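Local coordinates for protein putative acetyltransferase Ta0821 (Thermoplasma acidophilum DSM 1728, PDB 3C26) that is a putative acetyltransferase of the GNAT family that probably transfers an acyl group from a donor to an acceptor molecule, at residues Q142-P147 and G170-F175; F176-Y181 and E192-N197. One frame throughout, in Å; residues are numbered along the deposited sequence.

Contact 1. Residues Q142-P147 and G170-F175; sequences QVEEYP and GRWRCF. With EDO (1,2-ethanediol), chain F; EDO (1,2-ethanediol), chain G.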
loop_
_atom_site.group_PDB
_atom_site.type_symbol
_atom_site.label_atom_id
_atom_site.label_comp_id
_atom_site.label_asym_id
_atom_site.label_seq_id
_atom_site.Cartn_x
_atom_site.Cartn_y
_atom_site.Cartn_z
ATOM N N GLN A 142 9.996 12.111 -13.071
ATOM C CA GLN A 142 9.602 12.450 -11.705
ATOM C C GLN A 142 10.405 13.611 -11.131
ATOM O O GLN A 142 11.629 13.587 -11.156
ATOM C CB GLN A 142 9.769 11.267 -10.773
ATOM C CG GLN A 142 9.026 11.468 -9.472
ATOM C CD GLN A 142 8.995 10.223 -8.618
ATOM O OE1 GLN A 142 8.633 9.145 -9.075
ATOM N NE2 GLN A 142 9.354 10.374 -7.369
ATOM N N VAL A 143 9.714 14.611 -10.581
ATOM C CA VAL A 143 10.413 15.782 -10.040
ATOM C C VAL A 143 10.201 15.953 -8.540
ATOM O O VAL A 143 10.953 16.661 -7.855
ATOM C CB VAL A 143 9.989 17.113 -10.793
ATOM C CG1 VAL A 143 10.357 17.060 -12.278
ATOM C CG2 VAL A 143 8.478 17.404 -10.635
ATOM N N GLU A 144 9.151 15.342 -8.022
ATOM C CA GLU A 144 8.902 15.419 -6.586
ATOM C C GLU A 144 8.056 14.255 -6.074
ATOM O O GLU A 144 7.415 13.530 -6.845
ATOM C CB GLU A 144 8.308 16.808 -6.226
ATOM C CG GLU A 144 8.192 17.192 -4.696
ATOM C CD GLU A 144 9.461 17.040 -3.869
ATOM O OE1 GLU A 144 9.820 15.917 -3.419
ATOM O OE2 GLU A 144 10.149 18.065 -3.685
ATOM N N GLU A 145 8.021 14.105 -4.755
ATOM C CA GLU A 145 7.235 13.024 -4.172
ATOM C C GLU A 145 6.733 13.394 -2.783
ATOM O O GLU A 145 7.467 14.002 -1.994
ATOM C CB GLU A 145 8.129 11.761 -4.165
ATOM C CG GLU A 145 7.875 10.770 -3.124
ATOM C CD GLU A 145 8.570 9.453 -3.413
ATOM O OE1 GLU A 145 9.822 9.391 -3.487
ATOM O OE2 GLU A 145 7.854 8.475 -3.576
ATOM N N TYR A 146 5.470 13.040 -2.514
ATOM C CA TYR A 146 4.778 13.322 -1.237
ATOM C C TYR A 146 4.244 12.055 -0.576
ATOM O O TYR A 146 3.109 11.639 -0.845
ATOM C CB TYR A 146 3.585 14.293 -1.409
ATOM C CG TYR A 146 3.985 15.713 -1.677
ATOM C CD1 TYR A 146 4.613 16.060 -2.869
ATOM C CD2 TYR A 146 3.747 16.716 -0.750
ATOM C CE1 TYR A 146 5.021 17.371 -3.119
ATOM C CE2 TYR A 146 4.140 18.042 -0.993
ATOM C CZ TYR A 146 4.772 18.353 -2.177
ATOM O OH TYR A 146 5.140 19.638 -2.422
ATOM N N PRO A 147 5.050 11.433 0.303
ATOM C CA PRO A 147 4.572 10.293 1.061
ATOM C C PRO A 147 3.257 10.616 1.759
ATOM O O PRO A 147 3.041 11.739 2.181
ATOM C CB PRO A 147 5.683 10.062 2.084
ATOM C CG PRO A 147 6.841 10.580 1.521
ATOM C CD PRO A 147 6.461 11.717 0.599
ATOM N N GLY A 170 10.869 30.121 4.233
ATOM C CA GLY A 170 11.367 28.837 3.773
ATOM C C GLY A 170 12.026 28.922 2.402
ATOM O O GLY A 170 12.003 29.964 1.732
ATOM N N ARG A 171 12.498 27.758 1.976
ATOM C CA ARG A 171 13.413 27.619 0.869
ATOM C C ARG A 171 12.882 26.897 -0.329
ATOM O O ARG A 171 13.601 26.714 -1.324
ATOM C CB ARG A 171 14.653 26.863 1.387
ATOM C CG ARG A 171 15.606 27.689 2.239
ATOM C CD ARG A 171 16.737 28.261 1.405
ATOM N NE ARG A 171 16.249 29.194 0.383
ATOM C CZ ARG A 171 15.705 30.378 0.649
ATOM N NH1 ARG A 171 15.533 30.773 1.895
ATOM N NH2 ARG A 171 15.311 31.162 -0.323
ATOM N N TRP A 172 11.640 26.442 -0.226
ATOM C CA TRP A 172 10.991 25.811 -1.360
ATOM C C TRP A 172 10.256 26.866 -2.178
ATOM O O TRP A 172 9.789 27.876 -1.632
ATOM C CB TRP A 172 9.998 24.772 -0.904
ATOM C CG TRP A 172 10.684 23.681 -0.289
ATOM C CD1 TRP A 172 10.920 23.499 1.043
ATOM C CD2 TRP A 172 11.353 22.650 -0.965
ATOM N NE1 TRP A 172 11.655 22.380 1.226
ATOM C CE2 TRP A 172 11.927 21.831 -0.001
ATOM C CE3 TRP A 172 11.488 22.304 -2.312
ATOM C CZ2 TRP A 172 12.644 20.695 -0.332
ATOM C CZ3 TRP A 172 12.173 21.161 -2.623
ATOM C CH2 TRP A 172 12.764 20.393 -1.647
ATOM N N ARG A 173 10.239 26.658 -3.488
ATOM C CA ARG A 173 9.562 27.556 -4.422
ATOM C C ARG A 173 8.553 26.879 -5.284
ATOM O O ARG A 173 7.950 27.519 -6.110
ATOM C CB ARG A 173 10.539 28.208 -5.366
ATOM C CG ARG A 173 10.727 29.624 -5.134
ATOM C CD ARG A 173 11.289 29.832 -3.825
ATOM N NE ARG A 173 11.142 31.218 -3.421
ATOM C CZ ARG A 173 11.306 31.622 -2.182
ATOM N NH1 ARG A 173 11.608 30.733 -1.214
ATOM N NH2 ARG A 173 11.147 32.906 -1.915
ATOM N N CYS A 174 8.473 25.562 -5.177
ATOM C CA CYS A 174 7.400 24.797 -5.873
ATOM C C CYS A 174 6.661 24.103 -4.795
ATOM O O CYS A 174 7.272 23.603 -3.854
ATOM C CB CYS A 174 7.909 23.797 -6.891
ATOM S SG CYS A 174 8.944 24.508 -8.127
ATOM N N PHE A 175 5.342 24.121 -4.941
ATOM C CA PHE A 175 4.398 23.646 -3.946
ATOM C C PHE A 175 3.186 22.984 -4.545
ATOM O O PHE A 175 2.789 23.268 -5.648
ATOM C CB PHE A 175 3.762 24.834 -3.177
ATOM C CG PHE A 175 4.690 25.955 -2.859
ATOM C CD1 PHE A 175 4.885 26.986 -3.767
ATOM C CD2 PHE A 175 5.293 26.027 -1.604
ATOM C CE1 PHE A 175 5.711 28.013 -3.473
ATOM C CE2 PHE A 175 6.136 27.075 -1.297
ATOM C CZ PHE A 175 6.346 28.067 -2.231
HETATM C C1 EDO F . 8.223 6.610 0.215
HETATM O O1 EDO F . 8.458 7.761 -0.622
HETATM C C2 EDO F . 6.826 6.009 0.028
HETATM O O2 EDO F . 6.836 4.988 -0.979
HETATM C C1 EDO G . 12.428 10.054 -14.372
HETATM O O1 EDO G . 11.670 9.503 -13.293
HETATM C C2 EDO G . 13.022 8.960 -15.249
HETATM O O2 EDO G . 13.054 9.381 -16.633
#

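Contact 2. Residues F176-Y181 and E192-N197; sequences FIDWKY and EEYSNN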
loop_
_atom_site.group_PDB
_atom_site.type_symbol
_atom_site.label_atom_id
_atom_site.label_comp_id
_atom_site.label_asym_id
_atom_site.label_seq_id
_atom_site.Cartn_x
_atom_site.Cartn_y
_atom_site.Cartn_z
ATOM N N PHE A 176 2.591 22.111 -3.749
ATOM C CA PHE A 176 1.302 21.501 -4.063
ATOM C C PHE A 176 0.270 22.420 -3.490
ATOM O O PHE A 176 0.249 22.661 -2.290
ATOM C CB PHE A 176 1.126 20.099 -3.475
ATOM C CG PHE A 176 1.002 19.023 -4.501
ATOM C CD1 PHE A 176 0.116 19.149 -5.553
ATOM C CD2 PHE A 176 1.711 17.851 -4.383
ATOM C CE1 PHE A 176 -0.047 18.153 -6.503
ATOM C CE2 PHE A 176 1.560 16.845 -5.334
ATOM C CZ PHE A 176 0.656 17.013 -6.394
ATOM N N ILE A 177 -0.534 23.005 -4.364
ATOM C CA ILE A 177 -1.636 23.803 -3.931
ATOM C C ILE A 177 -2.896 23.373 -4.684
ATOM O O ILE A 177 -2.927 23.349 -5.917
ATOM C CB ILE A 177 -1.376 25.266 -4.141
ATOM C CG1 ILE A 177 -0.137 25.698 -3.331
ATOM C CG2 ILE A 177 -2.559 26.105 -3.690
ATOM C CD1 ILE A 177 0.056 27.194 -3.321
ATOM N N ASP A 178 -3.931 23.038 -3.938
ATOM C CA ASP A 178 -5.189 22.584 -4.571
ATOM C C ASP A 178 -4.916 21.603 -5.705
ATOM O O ASP A 178 -5.374 21.775 -6.834
ATOM C CB ASP A 178 -5.987 23.770 -5.098
ATOM C CG ASP A 178 -7.364 23.372 -5.667
ATOM O OD1 ASP A 178 -7.952 22.408 -5.207
ATOM O OD2 ASP A 178 -7.871 24.067 -6.566
ATOM N N TRP A 179 -4.107 20.596 -5.391
ATOM C CA TRP A 179 -3.771 19.459 -6.290
ATOM C C TRP A 179 -3.025 19.799 -7.575
ATOM O O TRP A 179 -3.003 19.025 -8.541
ATOM C CB TRP A 179 -5.010 18.612 -6.623
ATOM C CG TRP A 179 -5.591 17.944 -5.439
ATOM C CD1 TRP A 179 -6.517 18.488 -4.572
ATOM C CD2 TRP A 179 -5.288 16.636 -4.921
ATOM N NE1 TRP A 179 -6.780 17.608 -3.578
ATOM C CE2 TRP A 179 -6.078 16.453 -3.774
ATOM C CE3 TRP A 179 -4.419 15.613 -5.309
ATOM C CZ2 TRP A 179 -6.039 15.288 -3.005
ATOM C CZ3 TRP A 179 -4.396 14.445 -4.545
ATOM C CH2 TRP A 179 -5.191 14.309 -3.404
ATOM N N LYS A 180 -2.427 20.971 -7.544
ATOM C CA LYS A 180 -1.611 21.500 -8.610
ATOM C C LYS A 180 -0.212 21.764 -8.038
ATOM O O LYS A 180 -0.064 22.374 -6.999
ATOM C CB LYS A 180 -2.253 22.788 -9.158
ATOM C CG LYS A 180 -3.620 22.599 -9.793
ATOM C CD LYS A 180 -4.361 23.924 -10.056
ATOM C CE LYS A 180 -5.148 24.359 -8.849
ATOM N NZ LYS A 180 -5.852 25.726 -8.950
ATOM N N TYR A 181 0.809 21.253 -8.721
ATOM C CA TYR A 181 2.192 21.523 -8.347
ATOM C C TYR A 181 2.684 22.730 -9.167
ATOM O O TYR A 181 2.882 22.660 -10.381
ATOM C CB TYR A 181 3.092 20.280 -8.549
ATOM C CG TYR A 181 4.412 20.362 -7.807
ATOM C CD1 TYR A 181 4.465 20.178 -6.410
ATOM C CD2 TYR A 181 5.603 20.596 -8.478
ATOM C CE1 TYR A 181 5.645 20.219 -5.727
ATOM C CE2 TYR A 181 6.779 20.673 -7.780
ATOM C CZ TYR A 181 6.802 20.499 -6.412
ATOM O OH TYR A 181 8.009 20.569 -5.751
ATOM N N GLU A 192 -1.265 34.889 -1.731
ATOM C CA GLU A 192 -2.438 35.770 -1.658
ATOM C C GLU A 192 -3.608 35.216 -2.473
ATOM O O GLU A 192 -4.725 35.708 -2.413
ATOM C CB GLU A 192 -2.082 37.191 -2.121
ATOM N N GLU A 193 -3.341 34.148 -3.202
ATOM C CA GLU A 193 -4.344 33.550 -4.100
ATOM C C GLU A 193 -5.164 32.405 -3.479
ATOM O O GLU A 193 -6.335 32.195 -3.805
ATOM C CB GLU A 193 -3.608 33.040 -5.327
ATOM C CG GLU A 193 -4.434 32.746 -6.511
ATOM C CD GLU A 193 -3.528 32.271 -7.602
ATOM O OE1 GLU A 193 -2.372 31.918 -7.256
ATOM O OE2 GLU A 193 -3.943 32.256 -8.787
ATOM N N TYR A 194 -4.543 31.651 -2.595
ATOM C CA TYR A 194 -5.244 30.531 -1.906
ATOM C C TYR A 194 -5.165 30.722 -0.407
ATOM O O TYR A 194 -5.041 29.779 0.370
ATOM C CB TYR A 194 -4.615 29.213 -2.254
ATOM C CG TYR A 194 -4.699 28.837 -3.700
ATOM C CD1 TYR A 194 -5.782 28.141 -4.189
ATOM C CD2 TYR A 194 -3.662 29.143 -4.557
ATOM C CE1 TYR A 194 -5.842 27.775 -5.515
ATOM C CE2 TYR A 194 -3.708 28.809 -5.866
ATOM C CZ TYR A 194 -4.791 28.117 -6.349
ATOM O OH TYR A 194 -4.798 27.766 -7.675
ATOM N N SER A 195 -5.274 31.995 -0.050
ATOM C CA SER A 195 -5.044 32.481 1.310
ATOM C C SER A 195 -5.910 31.827 2.402
ATOM O O SER A 195 -5.439 31.600 3.520
ATOM C CB SER A 195 -5.205 34.004 1.349
ATOM O OG SER A 195 -6.542 34.364 0.996
ATOM N N ASN A 196 -7.153 31.510 2.058
ATOM C CA ASN A 196 -8.101 30.904 3.012
ATOM C C ASN A 196 -7.883 29.410 3.196
ATOM O O ASN A 196 -8.554 28.755 4.005
ATOM C CB ASN A 196 -9.558 31.150 2.606
ATOM C CG ASN A 196 -10.053 32.527 3.010
ATOM O OD1 ASN A 196 -9.542 33.146 3.958
ATOM N ND2 ASN A 196 -11.056 33.014 2.296
ATOM N N ASN A 197 -6.928 28.883 2.430
ATOM C CA ASN A 197 -6.562 27.477 2.507
ATOM C C ASN A 197 -5.086 27.271 2.782
ATOM O O ASN A 197 -4.578 26.227 2.532
ATOM C CB ASN A 197 -6.912 26.729 1.214
ATOM C CG ASN A 197 -8.396 26.570 1.015
ATOM O OD1 ASN A 197 -9.057 27.487 0.575
ATOM N ND2 ASN A 197 -8.914 25.389 1.294
#

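Contact 1. Residues Q142-P147 and G170-F175
Glu144 OE2 lies 3.8 Å from Trp172 CZ3 and also forms a salt bridge with Arg244, while the other oxygen of this carboxylate is engaged within its own strand. Glu145 N donates to Glu144 OE1 over 2.9 Å in a nearly straight bond (165° at the hydrogen), and OE1 receives it on its anti lone pair, the one away from OE2. A main-chain N-H on one oxygen and a guanidinium on the other should fix the rotation of the acid. The bend at chi2 (52°) brings the carboxylate back to the N-H of the next residue. Against Trp172 its plane is turned by 68°, and OE2 approaches the six-membered part of the indole obliquely. Arg244 joins the two sides, since it also makes a cation-pi contact with Trp172 and donates to Cys174 O. With an alanine here in place of Glu144, Arg244 is likely to lose its carboxylate mate and the N-H of Glu145 its side-chain acceptor, and a gap would probably open beside the Trp172 ring. Residues 142-147 belong to strand 141-153, which pairs with strands 258-265 and 237-243; Val143 and Glu144 both face Val261, forming a classic beta bulge. The segment 170-175 is not paired with this strand: the nearest CA atoms, those of Glu144 and Cys174, are 9.5 Å apart, and only 90 Å² is buried in all. Tyr146 brings its hydroxyl end near the second segment, OH lying 4.4 Å from Phe175 CA, although the polar partner of that hydroxyl is Asn220. The CA-CB bond of Phe175 points away from the strand, and its ring stacks on Phe205. Cys174 is tied to Cys183 by a disulfide. At the start of the strand segment, Gln142 N donates to O1 of one ethanediol, probably from the crystallisation liquor, over 3.1 Å.

Contact 2. Residues F176-Y181 and E192-N197
The polar part of the contact is a hydrogen bond of 2.6 Å from Lys180 NZ to Tyr194 OH, with the ammonium at the ring's edge, near its plane. The lysine chain bends at chi3 (-87°) and meets the tyrosine side chain at about a right angle. Lys180 NZ also forms salt bridges with Asp178 OD2, at 3.5 Å, and with Glu78. The apolar part is a CH-pi contact: Ile177 CG2 stands over one face of the Tyr194 ring, 3.5 Å from its centroid and 18° off the normal, displaced toward CD2, which it approaches to 3.3 Å. Asp178 CB adds a looser, oblique touch 4.0 Å from Tyr194 CE1. What places these side chains is a type I' turn within 176-181, from Ile177 to Lys180, closed by Ile177 N to Lys180 O (2.7 Å) and Lys180 N to Ile177 O (2.9 Å). This hairpin between strands 174-177 and 180-183 carries Ile177 and Lys180 to the one tyrosine. Since the lysine donates, Tyr194 OH acts as acceptor; two carboxylates would tend to keep the ammonium charged, and that charge would probably polarise the phenol.

The two contacts share strand 174-177: its beginning faces strand 141-153 in contact 1, and its end, with the turn into 180-183, meets segment 192-197 in contact 2. They also touch directly. Tyr181 OH lies 3.5 Å from Glu144 CG, and Tyr146 packs edge-to-face on Phe176. Both contacts are partly buried, their centres about 13 Å and 12 Å from the centre of the chain. Their chemistry differs: contact 1 is sparse and linked chiefly through an arginine outside its segments, whereas contact 2, with the larger buried surface, is bridged directly, one tyrosine serving both a lysine, by a hydrogen bond, and an isoleucine, by a CH-pi contact.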